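Local coordinates for protein 3-phytase (Klebsiella pneumoniae, PDB 2WNH) that probably removes phosphate from inositol hexakisphosphate as a 3-phytase of the histidine acid phosphatase family, at residues I168-L171 and K172-V175; S205-A208 and N209-E212. The protein carries 3 engineered substitutions. All blocks are in the same frame, centred on the assembly; numbering follows the deposited sequence.

Interaction 1 (I168-L171 and K172-V175)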
ATOM      1  N   ILE B 168      15.799  24.608  41.620  1.00 24.50           N
ATOM      2  CA  ILE B 168      16.363  25.865  41.159  1.00 24.33           C
ATOM      3  C   ILE B 168      17.858  25.699  40.857  1.00 23.95           C
ATOM      4  O   ILE B 168      18.346  26.203  39.850  1.00 22.92           O
ATOM      5  CB  ILE B 168      16.102  27.021  42.181  1.00 24.91           C
ATOM      6  CG1 ILE B 168      14.583  27.214  42.353  1.00 24.98           C
ATOM      7  CG2 ILE B 168      16.774  28.318  41.716  1.00 24.70           C
ATOM      8  CD1 ILE B 168      14.166  28.078  43.557  1.00 25.66           C
ATOM      9  N   GLN B 169      18.554  24.961  41.723  1.00 25.52           N
ATOM     10  CA  GLN B 169      19.988  24.694  41.562  1.00 26.63           C
ATOM     11  C   GLN B 169      20.306  23.893  40.285  1.00 26.22           C
ATOM     12  O   GLN B 169      21.219  24.251  39.530  1.00 25.55           O
ATOM     13  CB  GLN B 169      20.535  24.017  42.832  1.00 27.17           C
ATOM     14  CG  GLN B 169      22.020  23.627  42.789  1.00 33.69           C
ATOM     15  CD  GLN B 169      22.967  24.777  42.417  1.00 37.57           C
ATOM     16  OE1 GLN B 169      22.770  25.938  42.811  1.00 39.08           O
ATOM     17  NE2 GLN B 169      24.015  24.443  41.662  1.00 39.31           N
ATOM     18  N   LEU B 170      19.515  22.853  40.024  1.00 25.85           N
ATOM     19  CA  LEU B 170      19.623  22.095  38.767  1.00 25.10           C
ATOM     20  C   LEU B 170      19.424  22.971  37.543  1.00 24.98           C
ATOM     21  O   LEU B 170      20.157  22.826  36.564  1.00 25.58           O
ATOM     22  CB  LEU B 170      18.660  20.908  38.745  1.00 25.47           C
ATOM     23  CG  LEU B 170      18.858  19.806  39.788  1.00 25.38           C
ATOM     24  CD1 LEU B 170      17.772  18.782  39.629  1.00 25.79           C
ATOM     25  CD2 LEU B 170      20.229  19.147  39.676  1.00 25.12           C
ATOM     26  N   LEU B 171      18.440  23.875  37.583  1.00 24.60           N
ATOM     27  CA  LEU B 171      18.227  24.801  36.473  1.00 24.23           C
ATOM     28  C   LEU B 171      19.422  25.746  36.297  1.00 26.31           C
ATOM     29  O   LEU B 171      19.877  25.969  35.178  1.00 25.06           O
ATOM     30  CB  LEU B 171      16.911  25.587  36.625  1.00 23.80           C
ATOM     31  CG  LEU B 171      16.564  26.574  35.493  1.00 22.72           C
ATOM     32  CD1 LEU B 171      16.337  25.863  34.123  1.00 20.67           C
ATOM     33  CD2 LEU B 171      15.363  27.419  35.842  1.00 21.57           C
ATOM     34  N   LYS B 172      19.924  26.288  37.407  1.00 27.13           N
ATOM     35  CA  LYS B 172      21.083  27.185  37.375  1.00 28.67           C
ATOM     36  C   LYS B 172      22.281  26.509  36.721  1.00 28.40           C
ATOM     37  O   LYS B 172      22.930  27.096  35.849  1.00 29.37           O
ATOM     38  CB  LYS B 172      21.446  27.656  38.792  1.00 29.10           C
ATOM     39  CG  LYS B 172      22.333  28.890  38.802  1.00 30.83           C
ATOM     40  CD  LYS B 172      22.636  29.346  40.220  1.00 38.08           C
ATOM     41  CE  LYS B 172      23.331  30.707  40.233  1.00 39.57           C
ATOM     42  NZ  LYS B 172      23.198  31.384  41.572  1.00 40.81           N
ATOM     43  N   GLN B 173      22.556  25.274  37.135  1.00 29.86           N
ATOM     44  CA  GLN B 173      23.651  24.468  36.562  1.00 31.02           C
ATOM     45  C   GLN B 173      23.554  24.320  35.042  1.00 30.88           C
ATOM     46  O   GLN B 173      24.577  24.301  34.344  1.00 31.77           O
ATOM     47  CB  GLN B 173      23.662  23.077  37.176  1.00 31.58           C
ATOM     48  CG  GLN B 173      24.189  23.016  38.595  1.00 36.07           C
ATOM     49  CD  GLN B 173      23.940  21.665  39.261  1.00 38.59           C
ATOM     50  OE1 GLN B 173      23.992  21.550  40.484  1.00 43.07           O
ATOM     51  NE2 GLN B 173      23.664  20.641  38.459  1.00 38.23           N
ATOM     52  N   ALA B 174      22.327  24.205  34.536  1.00 29.68           N
ATOM     53  CA  ALA B 174      22.105  23.973  33.110  1.00 29.19           C
ATOM     54  C   ALA B 174      22.250  25.246  32.285  1.00 29.37           C
ATOM     55  O   ALA B 174      22.755  25.196  31.158  1.00 30.04           O
ATOM     56  CB  ALA B 174      20.711  23.340  32.881  1.00 28.21           C
ATOM     57  N   VAL B 175      21.821  26.380  32.839  1.00 28.91           N
ATOM     58  CA  VAL B 175      21.628  27.602  32.037  1.00 29.78           C
ATOM     59  C   VAL B 175      22.553  28.799  32.333  1.00 31.76           C
ATOM     60  O   VAL B 175      22.670  29.719  31.509  1.00 31.96           O
ATOM     61  CB  VAL B 175      20.135  28.078  32.017  1.00 29.24           C
ATOM     62  CG1 VAL B 175      19.187  26.916  31.671  1.00 29.43           C
ATOM     63  CG2 VAL B 175      19.736  28.730  33.350  1.00 28.36           C
TER

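Interaction 2 (S205-A208 and N209-E212)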
ATOM      1  N   SER B 205       8.053  32.720  37.236  1.00 23.22           N
ATOM      2  CA  SER B 205       7.413  32.698  35.922  1.00 23.10           C
ATOM      3  C   SER B 205       8.445  32.568  34.810  1.00 23.63           C
ATOM      4  O   SER B 205       8.247  31.776  33.888  1.00 21.73           O
ATOM      5  CB  SER B 205       6.462  33.884  35.695  1.00 23.18           C
ATOM      6  OG  SER B 205       7.156  35.118  35.688  1.00 30.12           O
ATOM      7  N   VAL B 206       9.549  33.317  34.901  1.00 22.47           N
ATOM      8  CA  VAL B 206      10.598  33.239  33.884  1.00 23.01           C
ATOM      9  C   VAL B 206      11.346  31.903  33.979  1.00 21.94           C
ATOM     10  O   VAL B 206      11.676  31.313  32.960  1.00 20.90           O
ATOM     11  CB  VAL B 206      11.542  34.461  33.899  1.00 23.42           C
ATOM     12  CG1 VAL B 206      12.608  34.338  32.798  1.00 24.77           C
ATOM     13  CG2 VAL B 206      10.736  35.746  33.670  1.00 23.63           C
ATOM     14  N   MET B 207      11.574  31.407  35.195  1.00 21.72           N
ATOM     15  CA  MET B 207      12.137  30.065  35.346  1.00 21.99           C
ATOM     16  C   MET B 207      11.280  29.017  34.646  1.00 21.62           C
ATOM     17  O   MET B 207      11.808  28.107  33.999  1.00 20.91           O
ATOM     18  CB  MET B 207      12.326  29.693  36.809  1.00 21.82           C
ATOM     19  CG  MET B 207      13.586  30.320  37.405  1.00 26.50           C
ATOM     20  SD  MET B 207      13.798  29.856  39.121  1.00 28.61           S
ATOM     21  CE  MET B 207      13.536  31.432  39.921  1.00 36.94           C
ATOM     22  N   ALA B 208       9.967  29.157  34.784  1.00 21.93           N
ATOM     23  CA  ALA B 208       9.023  28.257  34.103  1.00 21.73           C
ATOM     24  C   ALA B 208       9.150  28.363  32.576  1.00 21.83           C
ATOM     25  O   ALA B 208       9.103  27.326  31.895  1.00 21.43           O
ATOM     26  CB  ALA B 208       7.582  28.551  34.563  1.00 21.75           C
ATOM     27  N   ASN B 209       9.312  29.581  32.052  1.00 20.97           N
ATOM     28  CA  ASN B 209       9.603  29.805  30.629  1.00 22.06           C
ATOM     29  C   ASN B 209      10.874  29.054  30.212  1.00 21.78           C
ATOM     30  O   ASN B 209      10.951  28.499  29.112  1.00 21.63           O
ATOM     31  CB  ASN B 209       9.866  31.297  30.309  1.00 22.71           C
ATOM     32  CG  ASN B 209       8.635  32.186  30.397  1.00 27.25           C
ATOM     33  OD1 ASN B 209       8.768  33.408  30.604  1.00 32.14           O
ATOM     34  ND2 ASN B 209       7.443  31.612  30.212  1.00 25.28           N
ATOM     35  N   MET B 210      11.896  29.089  31.073  1.00 20.71           N
ATOM     36  CA  MET B 210      13.161  28.410  30.775  1.00 20.46           C
ATOM     37  C   MET B 210      12.987  26.891  30.715  1.00 19.26           C
ATOM     38  O   MET B 210      13.463  26.253  29.784  1.00 18.69           O
ATOM     39  CB  MET B 210      14.238  28.792  31.801  1.00 21.10           C
ATOM     40  CG  MET B 210      14.737  30.208  31.646  1.00 24.07           C
ATOM     41  SD  MET B 210      15.965  30.552  32.946  1.00 31.62           S
ATOM     42  CE  MET B 210      14.937  31.286  34.166  1.00 32.77           C
ATOM     43  N   VAL B 211      12.317  26.323  31.717  1.00 17.81           N
ATOM     44  CA  VAL B 211      12.056  24.882  31.789  1.00 19.15           C
ATOM     45  C   VAL B 211      11.215  24.387  30.601  1.00 18.57           C
ATOM     46  O   VAL B 211      11.541  23.367  30.011  1.00 17.95           O
ATOM     47  CB  VAL B 211      11.412  24.507  33.136  1.00 19.36           C
ATOM     48  CG1 VAL B 211      10.870  23.064  33.126  1.00 20.20           C
ATOM     49  CG2 VAL B 211      12.436  24.701  34.260  1.00 17.86           C
ATOM     50  N   GLU B 212      10.162  25.113  30.245  1.00 18.46           N
ATOM     51  CA  GLU B 212       9.391  24.771  29.023  1.00 17.59           C
ATOM     52  C   GLU B 212      10.279  24.761  27.773  1.00 18.94           C
ATOM     53  O   GLU B 212      10.207  23.826  26.967  1.00 17.54           O
ATOM     54  CB  GLU B 212       8.218  25.723  28.832  1.00 17.38           C
ATOM     55  CG  GLU B 212       7.275  25.342  27.656  1.00 20.31           C
ATOM     56  CD  GLU B 212       6.500  24.037  27.869  1.00 22.18           C
ATOM     57  OE1 GLU B 212       6.155  23.688  29.023  1.00 24.62           O
ATOM     58  OE2 GLU B 212       6.202  23.362  26.848  1.00 25.87           O
TER

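Interaction 1 (I168-L171 and K172-V175)
Q169 and Q173, one helical turn apart, face the same flank of the helix and join their amides by a hydrogen bond from Q169 NE2 to Q173 OE1 at 3.1 Å. The bond is nearly straight at the hydrogen (167°) and lies almost in the amide plane of the donor; the acceptor is met in its carbonyl plane, on a lone pair. The side chains cross at about a right angle, and the two amide planes are turned 59° against each other. Q169 leaves the backbone with CG anti to its N (chi1 178°) and then bends at chi2, which carries the amide forward along the helix to the extended chain of Q173.

Beneath this i to i+4 glutamine pair runs the regular alpha-helical ladder: K172 N binds I168 O and Q173 N binds Q169 O, both at 2.9 Å. Q169 is thus engaged twice by Q173, through its backbone carbonyl and through its side-chain amide. All of this belongs to the last two turns of helix 165-175 in the histidine phosphatase fold. Toward the C-terminal end the ladder lengthens, with A174 N at 3.3 Å from L170 O in a bent bond. The carbonyl of L171 accepts V175 N at 3.1 Å and, weakly, A174 N as well. V175 O accepts a hydrogen bond from R44 NH2.

On the buried flank, L171 CD1 rests against V175 CG1 at 3.9 Å, and both residues pack on L214 of helix 204-219. L170, by contrast, extends to A240 and L241, while its CD2 comes to 3.9 Å from Q173 NE2, the side chains crossing at a slant.

Interaction 2 (S205-A208 and N209-E212)
M210 keeps CG beside its own backbone N (chi1 -72°) and runs extended through chi2, then bends at chi3 (-94°), a turn that swings the terminal methyl back over the preceding helical turn. There CE meets M207 CG at 3.6 Å and lies even nearer, 3.3 Å, to M207 CA. V206 CG1 is 4.1 Å from the same M210 CE. The touching is thus done by the methyl end of M210, against the first methylene carbons of M207 and one branch of V206. I184 touches both V206 and M210, and I38 of helix 32-42 also packs on M210.

On the next flank N209 leans back over the carbonyls of S205 and V206, its CB 3.2 Å from V206 O, and its side chain packs against N34 and I38. The main chain is evenly bonded, from N209 N to S205 O at 3.1 Å through to E212 N to A208 O at 3.0 Å. E212 sends its carboxylate away from this contact into salt bridges with R24 and R215, whereas S205 OG bonds to I201 O. Here is a regular alpha-helix, 204-219, with i to i+3 and i to i+4 apolar side-chain packing, buried among the helices of a histidine acid phosphatase.

Interaction 1 comes first along the chain, on helix 165-175, and interaction 2 follows on helix 204-219; their centres are about 12 Å apart, on the same side of the chain's centre. In sequence, the strands 191-193 and 199-201 fall between the two helices. The helices pack directly: L171 CD2 touches M207 CG at 3.7 Å, and L171 CD1 reaches V211 CG2 at 4.1 Å. L171 therefore serves both its own helix and the neighbouring one. Interaction 1 is the more peripheral, with a polar outer flank, and interaction 2 is the more buried. Together they illustrate how the same side chains that touch along one helix also form its packing face toward the other.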